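Local structure of cobalamin biosynthesis protein CobN (Mycobacterium tuberculosis, 7C6O) at residues A[356-359]-A[360-364]; A[701-704]-A[705-708]; A[807-810]-A[811-815]. The protein is the large, catalytic subunit of cobaltochelatase, the ligase that inserts cobalt into the corrin ring during cobalamin biosynthesis. All coordinates share one frame; numbering follows the deposited sequence.

Contact 1. Residues A[356-359]-A[360-364]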
loop_
_atom_site.group_PDB
_atom_site.type_symbol
_atom_site.label_atom_id
_atom_site.label_comp_id
_atom_site.label_asym_id
_atom_site.label_seq_id
_atom_site.Cartn_x
_atom_site.Cartn_y
_atom_site.Cartn_z
ATOM N N HIS A 356 -17.328 2.786 -15.953
ATOM C CA HIS A 356 -17.863 2.723 -14.596
ATOM C C HIS A 356 -19.298 3.230 -14.548
ATOM O O HIS A 356 -20.142 2.658 -13.849
ATOM C CB HIS A 356 -16.978 3.519 -13.634
ATOM C CG HIS A 356 -15.734 2.797 -13.217
ATOM N ND1 HIS A 356 -14.586 2.789 -13.979
ATOM C CD2 HIS A 356 -15.460 2.057 -12.116
ATOM C CE1 HIS A 356 -13.657 2.078 -13.365
ATOM N NE2 HIS A 356 -14.161 1.623 -12.232
ATOM N N ALA A 357 -19.595 4.302 -15.287
ATOM C CA ALA A 357 -20.966 4.797 -15.340
ATOM C C ALA A 357 -21.886 3.807 -16.041
ATOM O O ALA A 357 -23.055 3.670 -15.659
ATOM C CB ALA A 357 -21.005 6.154 -16.043
ATOM N N ARG A 358 -21.371 3.103 -17.053
ATOM C CA ARG A 358 -22.176 2.129 -17.784
ATOM C C ARG A 358 -22.684 1.018 -16.875
ATOM O O ARG A 358 -23.740 0.433 -17.143
ATOM C CB ARG A 358 -21.350 1.542 -18.932
ATOM C CG ARG A 358 -22.029 0.425 -19.718
ATOM C CD ARG A 358 -22.866 0.969 -20.865
ATOM N NE ARG A 358 -23.470 -0.105 -21.650
ATOM C CZ ARG A 358 -24.779 -0.312 -21.757
ATOM N NH1 ARG A 358 -25.634 0.492 -21.141
ATOM N NH2 ARG A 358 -25.232 -1.317 -22.494
ATOM N N LEU A 359 -21.957 0.720 -15.793
ATOM C CA LEU A 359 -22.339 -0.383 -14.915
ATOM C C LEU A 359 -23.734 -0.182 -14.337
ATOM O O LEU A 359 -24.480 -1.149 -14.146
ATOM C CB LEU A 359 -21.318 -0.537 -13.789
ATOM C CG LEU A 359 -19.918 -1.002 -14.190
ATOM C CD1 LEU A 359 -18.975 -0.952 -12.996
ATOM C CD2 LEU A 359 -19.973 -2.407 -14.780
ATOM N N ARG A 360 -24.106 1.065 -14.052
ATOM C CA ARG A 360 -25.433 1.326 -13.503
ATOM C C ARG A 360 -26.526 1.032 -14.522
ATOM O O ARG A 360 -27.662 0.725 -14.142
ATOM C CB ARG A 360 -25.529 2.772 -13.023
ATOM C CG ARG A 360 -26.770 3.085 -12.198
ATOM C CD ARG A 360 -26.630 2.574 -10.774
ATOM N NE ARG A 360 -25.446 3.140 -10.130
ATOM C CZ ARG A 360 -25.419 4.323 -9.524
ATOM N NH1 ARG A 360 -26.515 5.070 -9.468
ATOM N NH2 ARG A 360 -24.295 4.760 -8.972
ATOM N N GLN A 361 -26.197 1.095 -15.810
ATOM C CA GLN A 361 -27.183 0.931 -16.869
ATOM C C GLN A 361 -27.430 -0.523 -17.247
ATOM O O GLN A 361 -28.447 -0.814 -17.888
ATOM C CB GLN A 361 -26.746 1.699 -18.121
ATOM C CG GLN A 361 -26.531 3.190 -17.908
ATOM C CD GLN A 361 -25.974 3.875 -19.146
ATOM O OE1 GLN A 361 -25.656 3.221 -20.143
ATOM N NE2 GLN A 361 -25.855 5.197 -19.089
ATOM N N VAL A 362 -26.539 -1.436 -16.878
ATOM C CA VAL A 362 -26.630 -2.834 -17.284
ATOM C C VAL A 362 -27.261 -3.631 -16.149
ATOM O O VAL A 362 -26.725 -3.674 -15.036
ATOM C CB VAL A 362 -25.252 -3.399 -17.663
ATOM C CG1 VAL A 362 -25.375 -4.844 -18.127
ATOM C CG2 VAL A 362 -24.609 -2.539 -18.741
ATOM N N ALA A 363 -28.398 -4.263 -16.434
ATOM C CA ALA A 363 -29.073 -5.077 -15.438
ATOM C C ALA A 363 -28.254 -6.330 -15.134
ATOM O O ALA A 363 -27.470 -6.784 -15.972
ATOM C CB ALA A 363 -30.465 -5.471 -15.925
ATOM N N PRO A 364 -28.413 -6.903 -13.935
ATOM C CA PRO A 364 -27.662 -8.126 -13.602
ATOM C C PRO A 364 -27.783 -9.232 -14.638
ATOM O O PRO A 364 -26.797 -9.929 -14.904
ATOM C CB PRO A 364 -28.273 -8.538 -12.257
ATOM C CG PRO A 364 -28.675 -7.249 -11.637
ATOM C CD PRO A 364 -29.150 -6.378 -12.772
#
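R358 reaches forward over the last turn of its helix to meet Q361 and V362. Its CG stands anti to the backbone N (chi1 175°), and the chain then bends at chi2 (88°), bringing the arm forward. CG lies 4.0 Å from V362 CG2; CD, one atom further, sits 3.7 Å from Q361 OE1. NE also passes the valine methyl, and at CZ the two groups are face to methyl: CG2 of V362 lies over the centre of the guanidinium, 3.8 Å above its plane. At the tip, NH1 of R358 donates to OE1 of Q361 at 2.9 Å, meeting an in-plane lone pair of the amide oxygen although the two flat groups are turned 68° apart. One partner over the face and another at the edge should limit rotation of the guanidinium. Beneath this, R358 O accepts Q361 N at 2.9 Å, with V362 N a weak second donor, and R360 N bonds to A357 O at 3.2 Å. R360 turns away to backbone oxygens of D280, D816 and G817, while K367 NZ donates to L359 O. Bonds from i+3 donors and a weakly bonded last turn are characteristic of a helix C-terminus, here the end of helix 343-361.

Contact 2. Residues A[701-704]-A[705-708]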
loop_
_atom_site.group_PDB
_atom_site.type_symbol
_atom_site.label_atom_id
_atom_site.label_comp_id
_atom_site.label_asym_id
_atom_site.label_seq_id
_atom_site.Cartn_x
_atom_site.Cartn_y
_atom_site.Cartn_z
ATOM N N LEU A 701 -10.144 -19.478 8.351
ATOM C CA LEU A 701 -9.950 -18.493 7.299
ATOM C C LEU A 701 -11.235 -17.701 7.132
ATOM O O LEU A 701 -12.329 -18.205 7.395
ATOM C CB LEU A 701 -9.560 -19.151 5.969
ATOM C CG LEU A 701 -8.270 -19.972 5.976
ATOM C CD1 LEU A 701 -8.076 -20.677 4.644
ATOM C CD2 LEU A 701 -7.084 -19.078 6.287
ATOM N N HIS A 702 -11.101 -16.454 6.694
ATOM C CA HIS A 702 -12.278 -15.628 6.487
ATOM C C HIS A 702 -13.000 -16.050 5.215
ATOM O O HIS A 702 -12.371 -16.393 4.210
ATOM C CB HIS A 702 -11.911 -14.147 6.404
ATOM C CG HIS A 702 -13.098 -13.250 6.232
ATOM N ND1 HIS A 702 -14.104 -13.165 7.171
ATOM C CD2 HIS A 702 -13.452 -12.418 5.225
ATOM C CE1 HIS A 702 -15.023 -12.313 6.754
ATOM N NE2 HIS A 702 -14.653 -11.846 5.574
ATOM N N ILE A 703 -14.328 -16.038 5.274
ATOM C CA ILE A 703 -15.182 -16.234 4.108
ATOM C C ILE A 703 -15.896 -14.919 3.840
ATOM O O ILE A 703 -16.512 -14.345 4.747
ATOM C CB ILE A 703 -16.185 -17.380 4.318
ATOM C CG1 ILE A 703 -15.451 -18.703 4.530
ATOM C CG2 ILE A 703 -17.130 -17.492 3.124
ATOM C CD1 ILE A 703 -16.383 -19.869 4.788
ATOM N N LEU A 704 -15.795 -14.439 2.602
ATOM C CA LEU A 704 -16.340 -13.139 2.233
ATOM C C LEU A 704 -17.803 -13.029 2.644
ATOM O O LEU A 704 -18.616 -13.905 2.337
ATOM C CB LEU A 704 -16.191 -12.941 0.722
ATOM C CG LEU A 704 -15.822 -11.565 0.172
ATOM C CD1 LEU A 704 -14.568 -11.041 0.845
ATOM C CD2 LEU A 704 -15.616 -11.657 -1.333
ATOM N N GLY A 705 -18.128 -11.958 3.369
ATOM C CA GLY A 705 -19.488 -11.692 3.790
ATOM C C GLY A 705 -19.951 -12.431 5.026
ATOM O O GLY A 705 -21.109 -12.257 5.430
ATOM N N GLN A 706 -19.096 -13.234 5.649
ATOM C CA GLN A 706 -19.480 -14.080 6.778
ATOM C C GLN A 706 -18.904 -13.483 8.060
ATOM O O GLN A 706 -17.718 -13.650 8.356
ATOM C CB GLN A 706 -18.994 -15.510 6.554
ATOM C CG GLN A 706 -19.255 -16.462 7.703
ATOM C CD GLN A 706 -18.781 -17.866 7.391
ATOM O OE1 GLN A 706 -17.850 -18.374 8.017
ATOM N NE2 GLN A 706 -19.415 -18.499 6.410
ATOM N N ASN A 707 -19.747 -12.778 8.819
ATOM C CA ASN A 707 -19.284 -12.217 10.080
ATOM C C ASN A 707 -19.220 -13.308 11.148
ATOM O O ASN A 707 -20.113 -14.154 11.228
ATOM C CB ASN A 707 -20.204 -11.084 10.541
ATOM C CG ASN A 707 -21.668 -11.479 10.539
ATOM O OD1 ASN A 707 -22.178 -12.011 9.553
ATOM N ND2 ASN A 707 -22.350 -11.225 11.650
ATOM N N PRO A 708 -18.168 -13.321 11.968
ATOM C CA PRO A 708 -18.045 -14.365 12.990
ATOM C C PRO A 708 -19.172 -14.301 14.009
ATOM O O PRO A 708 -19.677 -13.230 14.354
ATOM C CB PRO A 708 -16.688 -14.068 13.638
ATOM C CG PRO A 708 -15.923 -13.345 12.577
ATOM C CD PRO A 708 -16.946 -12.508 11.865
HETATM O O HOH W 1 -14.816 -18.886 8.829
HETATM O O HOH W 2 -15.856 -15.985 7.988
#
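Q706 folds back over I703, and L704 and G705 make the corner between them. The chain reverses through one backbone bond, Q706 N to I703 O at 3.0 Å. I703 and Q706 both direct their side chains across the turn. With its chain fully extended (chi1 176°, chi2 178°), Q706 carries its amide across the isoleucine at a slant: NE2 comes to 3.7 Å from I703 CD1, and OE1 is close to the same methyl. The amide oxygen also works with water. One water lies 3.2 Å from Q706 OE1 and within bonding range of L701 O; a second accepts from I703 N at 3.1 Å and sits beside both O and OE1 of Q706, so solvent links the two arms of the turn. H702 brings CE1 to 3.4 Å from Q706 O, while its NE2 bonds to E807, which also receives G705 N. The imidazole lies nearly parallel to the ring of H612. G705, at phi 82°, occupies the third position, where a CB would run into L704 O. A glycine there is characteristic of a type II beta turn, here I703 to Q706 in the loop linking strand 696-698 to helix 710-722.

Contact 3. Residues A[807-810]-A[811-815]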
loop_
_atom_site.group_PDB
_atom_site.type_symbol
_atom_site.label_atom_id
_atom_site.label_comp_id
_atom_site.label_asym_id
_atom_site.label_seq_id
_atom_site.Cartn_x
_atom_site.Cartn_y
_atom_site.Cartn_z
ATOM N N GLU A 807 -19.930 -7.386 3.028
ATOM C CA GLU A 807 -18.801 -7.430 2.100
ATOM C C GLU A 807 -19.238 -7.845 0.700
ATOM O O GLU A 807 -18.824 -7.242 -0.297
ATOM C CB GLU A 807 -17.728 -8.383 2.629
ATOM C CG GLU A 807 -16.921 -7.828 3.789
ATOM C CD GLU A 807 -16.109 -8.898 4.493
ATOM O OE1 GLU A 807 -16.201 -10.081 4.093
ATOM O OE2 GLU A 807 -15.384 -8.556 5.450
ATOM N N ILE A 808 -20.066 -8.885 0.604
ATOM C CA ILE A 808 -20.518 -9.337 -0.707
ATOM C C ILE A 808 -21.511 -8.342 -1.296
ATOM O O ILE A 808 -21.509 -8.084 -2.506
ATOM C CB ILE A 808 -21.105 -10.756 -0.606
ATOM C CG1 ILE A 808 -19.986 -11.772 -0.365
ATOM C CG2 ILE A 808 -21.879 -11.108 -1.862
ATOM C CD1 ILE A 808 -20.463 -13.207 -0.278
ATOM N N GLU A 809 -22.356 -7.749 -0.450
ATOM C CA GLU A 809 -23.267 -6.716 -0.931
ATOM C C GLU A 809 -22.500 -5.553 -1.546
ATOM O O GLU A 809 -22.929 -4.983 -2.557
ATOM C CB GLU A 809 -24.164 -6.229 0.206
ATOM C CG GLU A 809 -25.255 -5.261 -0.234
ATOM C CD GLU A 809 -26.064 -5.793 -1.406
ATOM O OE1 GLU A 809 -26.105 -5.121 -2.459
ATOM O OE2 GLU A 809 -26.649 -6.889 -1.280
ATOM N N GLN A 810 -21.350 -5.198 -0.965
ATOM C CA GLN A 810 -20.577 -4.083 -1.502
ATOM C C GLN A 810 -19.892 -4.448 -2.814
ATOM O O GLN A 810 -19.686 -3.574 -3.663
ATOM C CB GLN A 810 -19.554 -3.600 -0.473
ATOM C CG GLN A 810 -20.159 -2.825 0.693
ATOM C CD GLN A 810 -20.718 -1.466 0.283
ATOM O OE1 GLN A 810 -20.434 -0.963 -0.803
ATOM N NE2 GLN A 810 -21.516 -0.868 1.158
ATOM N N VAL A 811 -19.531 -5.722 -3.001
ATOM C CA VAL A 811 -19.053 -6.160 -4.311
ATOM C C VAL A 811 -20.158 -6.012 -5.349
ATOM O O VAL A 811 -19.920 -5.558 -6.474
ATOM C CB VAL A 811 -18.529 -7.607 -4.243
ATOM C CG1 VAL A 811 -18.223 -8.128 -5.641
ATOM C CG2 VAL A 811 -17.290 -7.686 -3.359
ATOM N N LEU A 812 -21.390 -6.379 -4.980
ATOM C CA LEU A 812 -22.517 -6.212 -5.892
ATOM C C LEU A 812 -22.795 -4.739 -6.169
ATOM O O LEU A 812 -23.111 -4.368 -7.305
ATOM C CB LEU A 812 -23.758 -6.897 -5.321
ATOM C CG LEU A 812 -23.663 -8.416 -5.159
ATOM C CD1 LEU A 812 -24.951 -8.992 -4.584
ATOM C CD2 LEU A 812 -23.331 -9.069 -6.489
ATOM N N ARG A 813 -22.688 -3.884 -5.146
ATOM C CA ARG A 813 -22.852 -2.450 -5.368
ATOM C C ARG A 813 -21.790 -1.922 -6.322
ATOM O O ARG A 813 -22.083 -1.097 -7.198
ATOM C CB ARG A 813 -22.795 -1.690 -4.039
ATOM C CG ARG A 813 -23.968 -1.949 -3.102
ATOM C CD ARG A 813 -23.982 -0.967 -1.924
ATOM N NE ARG A 813 -24.222 0.412 -2.349
ATOM C CZ ARG A 813 -23.337 1.401 -2.245
ATOM N NH1 ARG A 813 -22.143 1.178 -1.711
ATOM N NH2 ARG A 813 -23.649 2.620 -2.665
ATOM N N ALA A 814 -20.546 -2.384 -6.166
ATOM C CA ALA A 814 -19.475 -1.938 -7.049
ATOM C C ALA A 814 -19.712 -2.401 -8.479
ATOM O O ALA A 814 -19.451 -1.654 -9.431
ATOM C CB ALA A 814 -18.127 -2.440 -6.533
ATOM N N LEU A 815 -20.208 -3.632 -8.651
ATOM C CA LEU A 815 -20.570 -4.119 -9.977
ATOM C C LEU A 815 -21.702 -3.309 -10.587
ATOM O O LEU A 815 -21.868 -3.316 -11.813
ATOM C CB LEU A 815 -20.964 -5.593 -9.906
ATOM C CG LEU A 815 -19.828 -6.601 -9.733
ATOM C CD1 LEU A 815 -20.374 -7.958 -9.314
ATOM C CD2 LEU A 815 -19.033 -6.720 -11.026
#
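Helix 807-815 is a short alpha-helix, and its regular i to i+4 ladder runs through this contact: V811 N to E807 O, L812 N to I808 O, R813 N to E809 O at 2.8 Å and A814 N to Q810 O at 2.9 Å. The buried side of the helix is packed by several elements. V811 touches strands 586-591 and 608-612 as well as helix 391-405, against which I808 and L812 also pack. Within the helix, L812 lays CG at 3.4 Å from I808 O, and V811 sets CG2 near E807 O, so these branched side chains partly cover the carbonyls of the preceding turn. E807 OE2 takes T838 OG1 and L613 N. On the polar side, E809 bends at chi2 (51°) and leans OE1 over the aliphatic part of R813, 3.9 Å from CG; its charge is paired instead with R405 through OE2. R813 in turn forms a salt bridge to D280 through NH2 and gives NH1 to F819 O as well. That nitrogen is shared with Q810, three residues earlier. The side chains of Q810 and R813 run side by side, pointing the same way, with amide and guanidinium planes 79° apart. R813 NH1 donates to Q810 OE1 at 2.9 Å, the oxygen sitting at the guanidinium edge within 5° of its plane.

How the contacts relate
Helix 807-815 of contact 3 lies between the other two, touching the helix end of contact 1 and the turn of contact 2, which themselves stay about 16 Å apart at their nearest atoms. All three mix buried and more open residues; contact 3 has no fully exposed one, whereas contact 1 turns R358 and Q361 to solvent. Towards contact 1, L359 carbons pack on the A814 and L815 carbonyls, with K367 bonding L359 O and L815 O, and D280 serves arginines of both. Towards contact 2 one buried carboxylate, that of E807, makes the polar join. Contacts 1 and 3 each pair an arginine with a glutamine three residues away, in opposite order; contact 2 adds bridging waters to its turn bond.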